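Local structure of Emp47p (form2) (Saccharomyces cerevisiae, 2A70) at residues D61-E66 with V161-E166. The protein takes part in the secretion of glycoproteins, is required for the exit of EMP46 from the endoplasmic reticulum, and contributes to nucleus architecture and gene silencing. Residues are numbered along the deposited sequence; the frame is centred on the assembly and turned at random.
Sequences DSFTME and VTYDLE
Phe63 and Tyr163 face each other as a hydrogen-bonded pair of two antiparallel strands in the legume-lectin-like beta sandwich. Tyr163 N donates to Phe63 O at 2.9 Å, and Phe63 N returns a bond to Tyr163 O. Met65 and Val161 form the next hydrogen-bonded pair; the bond from Val161 N to Met65 O (2.8 Å) is nearly straight, at 179°. Between them Thr64 and Thr162 make a non-hydrogen-bonded pair, with side chains on the face opposite Phe63, Met65, Val161 and Tyr163. There Thr162 CG2 lies 3.5 Å from Thr64 OG1, which donates to the backbone O of Gly221. With CG between its own N and carbonyl carbon (chi1 66°), Phe63 turns one ring face to Tyr163 CB, which makes a CH-pi contact 4.0 Å from the centroid. The two rings are oblique, with planes at 45°.

Just before strand 63-72 begins, Ser62 OG is gripped twice. It accepts from Leu165 N at 2.8 Å and donates to Glu166 OE1 at 2.6 Å, on the syn side but tilted out of the carboxylate plane. A water ties Ser62 N to Asp61 OD2 and Glu166 OE2. Asp164 OD1 accepts from Glu166 N, closing an Asx turn.

Phe63 stacks on Phe86 of the opposing sheet, while Tyr163 meets Phe188 edge-to-face. Within their own sheet, strand 63-72 is flanked by strand 210-220 and strand 157-164 by strand 170-175.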
ATOM      1  N   ASP A  61       4.334  -7.938 -17.790  1.00 14.04           N
ATOM      2  CA  ASP A  61       5.153  -6.860 -18.279  1.00 12.56           C
ATOM      3  C   ASP A  61       5.469  -5.901 -17.117  1.00 10.29           C
ATOM      4  O   ASP A  61       4.840  -5.954 -16.074  1.00  9.25           O
ATOM      5  CB  ASP A  61       4.432  -6.120 -19.403  1.00 18.93           C
ATOM      6  CG  ASP A  61       4.596  -6.883 -20.717  1.00 24.97           C
ATOM      7  OD1 ASP A  61       3.538  -7.156 -21.300  1.00 27.64           O
ATOM      8  OD2 ASP A  61       5.804  -7.132 -20.990  1.00 32.63           O
ATOM      9  N   SER A  62       6.431  -5.047 -17.326  1.00  8.09           N
ATOM     10  CA  SER A  62       6.789  -3.995 -16.383  1.00  7.09           C
ATOM     11  C   SER A  62       5.573  -3.159 -16.008  1.00  7.26           C
ATOM     12  O   SER A  62       4.646  -3.009 -16.808  1.00  8.79           O
ATOM     13  CB  SER A  62       7.847  -3.110 -17.018  1.00  6.81           C
ATOM     14  OG  SER A  62       9.001  -3.907 -17.325  1.00  6.77           O
ATOM     15  N   PHE A  63       5.617  -2.559 -14.825  1.00  6.81           N
ATOM     16  CA  PHE A  63       4.489  -1.766 -14.362  1.00  7.06           C
ATOM     17  C   PHE A  63       4.966  -0.707 -13.353  1.00  6.68           C
ATOM     18  O   PHE A  63       6.040  -0.827 -12.768  1.00  6.95           O
ATOM     19  CB  PHE A  63       3.365  -2.622 -13.756  1.00  9.06           C
ATOM     20  CG  PHE A  63       3.743  -3.335 -12.490  1.00  8.55           C
ATOM     21  CD1 PHE A  63       3.521  -2.741 -11.261  1.00 13.08           C
ATOM     22  CD2 PHE A  63       4.324  -4.600 -12.461  1.00  8.50           C
ATOM     23  CE1 PHE A  63       3.855  -3.340 -10.081  1.00 13.84           C
ATOM     24  CE2 PHE A  63       4.657  -5.220 -11.247  1.00  8.24           C
ATOM     25  CZ  PHE A  63       4.427  -4.597 -10.043  1.00 10.94           C
ATOM     26  N   THR A  64       4.051   0.225 -13.139  1.00  6.86           N
ATOM     27  CA  THR A  64       4.179   1.262 -12.135  1.00  7.16           C
ATOM     28  C   THR A  64       2.868   1.361 -11.320  1.00  8.10           C
ATOM     29  O   THR A  64       1.791   1.363 -11.941  1.00  8.83           O
ATOM     30  CB  THR A  64       4.390   2.623 -12.807  1.00  8.55           C
ATOM     31  OG1 THR A  64       5.562   2.558 -13.644  1.00  8.85           O
ATOM     32  CG2 THR A  64       4.605   3.794 -11.842  1.00  9.50           C
ATOM     33  N   MET A  65       3.014   1.520 -10.019  1.00  7.87           N
ATOM     34  CA  MET A  65       1.861   1.862  -9.205  1.00  9.09           C
ATOM     35  C   MET A  65       2.197   3.097  -8.399  1.00  7.76           C
ATOM     36  O   MET A  65       3.212   3.120  -7.686  1.00  8.44           O
ATOM     37  CB  MET A  65       1.587   0.712  -8.256  1.00 13.38           C
ATOM     38  CG  MET A  65       0.804  -0.480  -8.709  0.54 16.61           C
ATOM     39  SD  MET A  65       0.325  -1.269  -7.173  0.54 19.69           S
ATOM     40  CE  MET A  65       1.888  -1.385  -6.283  0.54 25.65           C
ATOM     41  N   GLU A  66       1.366   4.135  -8.496  1.00  8.22           N
ATOM     42  CA  GLU A  66       1.575   5.392  -7.770  1.00  7.45           C
ATOM     43  C   GLU A  66       0.426   5.588  -6.776  1.00  6.87           C
ATOM     44  O   GLU A  66      -0.719   5.750  -7.238  1.00  8.86           O
ATOM     45  CB  GLU A  66       1.640   6.611  -8.707  1.00  8.65           C
ATOM     46  CG  GLU A  66       2.842   6.625  -9.645  1.00  9.89           C
ATOM     47  CD  GLU A  66       2.938   7.715 -10.673  1.00 10.53           C
ATOM     48  OE1 GLU A  66       2.048   8.591 -10.725  1.00 14.33           O
ATOM     49  OE2 GLU A  66       3.969   7.616 -11.422  1.00 10.61           O
ATOM     50  N   VAL A 161       5.925   2.879  -7.058  1.00  5.13           N
ATOM     51  CA  VAL A 161       6.512   1.562  -7.134  1.00  5.20           C
ATOM     52  C   VAL A 161       6.720   1.238  -8.594  1.00  4.89           C
ATOM     53  O   VAL A 161       5.729   1.282  -9.345  1.00  7.04           O
ATOM     54  CB  VAL A 161       5.582   0.505  -6.501  1.00  6.22           C
ATOM     55  CG1 VAL A 161       6.267  -0.860  -6.443  1.00  7.32           C
ATOM     56  CG2 VAL A 161       5.167   0.915  -5.130  1.00  7.18           C
ATOM     57  N   THR A 162       7.930   0.901  -9.000  1.00  5.13           N
ATOM     58  CA  THR A 162       8.168   0.502 -10.381  1.00  5.56           C
ATOM     59  C   THR A 162       8.838  -0.860 -10.388  1.00  4.91           C
ATOM     60  O   THR A 162       9.649  -1.207  -9.527  1.00  5.56           O
ATOM     61  CB  THR A 162       9.024   1.522 -11.160  1.00  6.32           C
ATOM     62  OG1 THR A 162      10.200   1.808 -10.396  1.00  6.75           O
ATOM     63  CG2 THR A 162       8.256   2.802 -11.432  1.00  7.51           C
ATOM     64  N   TYR A 163       8.459  -1.655 -11.402  1.00  5.21           N
ATOM     65  CA  TYR A 163       9.035  -2.984 -11.576  1.00  5.54           C
ATOM     66  C   TYR A 163       9.401  -3.096 -13.051  1.00  5.23           C
ATOM     67  O   TYR A 163       8.524  -3.126 -13.909  1.00  6.61           O
ATOM     68  CB  TYR A 163       8.064  -4.090 -11.185  1.00  6.21           C
ATOM     69  CG  TYR A 163       8.672  -5.476 -11.237  1.00  6.43           C
ATOM     70  CD1 TYR A 163       9.764  -5.783 -10.457  1.00  7.32           C
ATOM     71  CD2 TYR A 163       8.120  -6.435 -12.079  1.00  6.44           C
ATOM     72  CE1 TYR A 163      10.327  -7.058 -10.494  1.00  8.01           C
ATOM     73  CE2 TYR A 163       8.676  -7.716 -12.124  1.00  7.45           C
ATOM     74  CZ  TYR A 163       9.775  -8.020 -11.334  1.00  7.71           C
ATOM     75  OH  TYR A 163      10.331  -9.263 -11.369  1.00  9.76           O
ATOM     76  N   ASP A 164      10.703  -3.079 -13.310  1.00  6.19           N
ATOM     77  CA  ASP A 164      11.247  -2.909 -14.642  1.00  6.80           C
ATOM     78  C   ASP A 164      11.935  -4.178 -15.136  1.00  7.00           C
ATOM     79  O   ASP A 164      13.114  -4.441 -14.850  1.00  7.32           O
ATOM     80  CB  ASP A 164      12.204  -1.704 -14.676  1.00  7.68           C
ATOM     81  CG  ASP A 164      12.547  -1.297 -16.103  1.00  8.14           C
ATOM     82  OD1 ASP A 164      12.174  -2.011 -17.074  1.00 11.10           O
ATOM     83  OD2 ASP A 164      13.220  -0.264 -16.261  1.00 10.60           O
ATOM     84  N   LEU A 165      11.175  -4.980 -15.916  1.00  6.98           N
ATOM     85  CA  LEU A 165      11.713  -6.176 -16.524  1.00  7.40           C
ATOM     86  C   LEU A 165      12.790  -5.856 -17.558  1.00  9.23           C
ATOM     87  O   LEU A 165      13.546  -6.753 -17.877  1.00 12.95           O
ATOM     88  CB  LEU A 165      10.600  -6.995 -17.214  1.00  9.82           C
ATOM     89  CG  LEU A 165       9.560  -7.531 -16.177  1.00 10.79           C
ATOM     90  CD1 LEU A 165       8.270  -7.883 -16.925  1.00 12.24           C
ATOM     91  CD2 LEU A 165      10.077  -8.697 -15.348  1.00 11.60           C
ATOM     92  N   GLU A 166      12.803  -4.640 -18.057  1.00  9.79           N
ATOM     93  CA  GLU A 166      13.743  -4.233 -19.107  1.00 11.57           C
ATOM     94  C   GLU A 166      14.983  -3.601 -18.474  1.00 12.12           C
ATOM     95  O   GLU A 166      15.823  -3.086 -19.233  1.00 16.28           O
ATOM     96  CB  GLU A 166      13.102  -3.262 -20.087  1.00 11.31           C
ATOM     97  CG  GLU A 166      12.063  -3.860 -20.983  1.00 11.04           C
ATOM     98  CD  GLU A 166      10.781  -4.219 -20.257  1.00  9.08           C
ATOM     99  OE1 GLU A 166      10.174  -3.340 -19.605  1.00  9.86           O
ATOM    100  OE2 GLU A 166      10.380  -5.396 -20.406  1.00 12.72           O
TER
HETATM  101  O   HOH W   1       7.481  -5.175 -20.049  1.00 23.24           O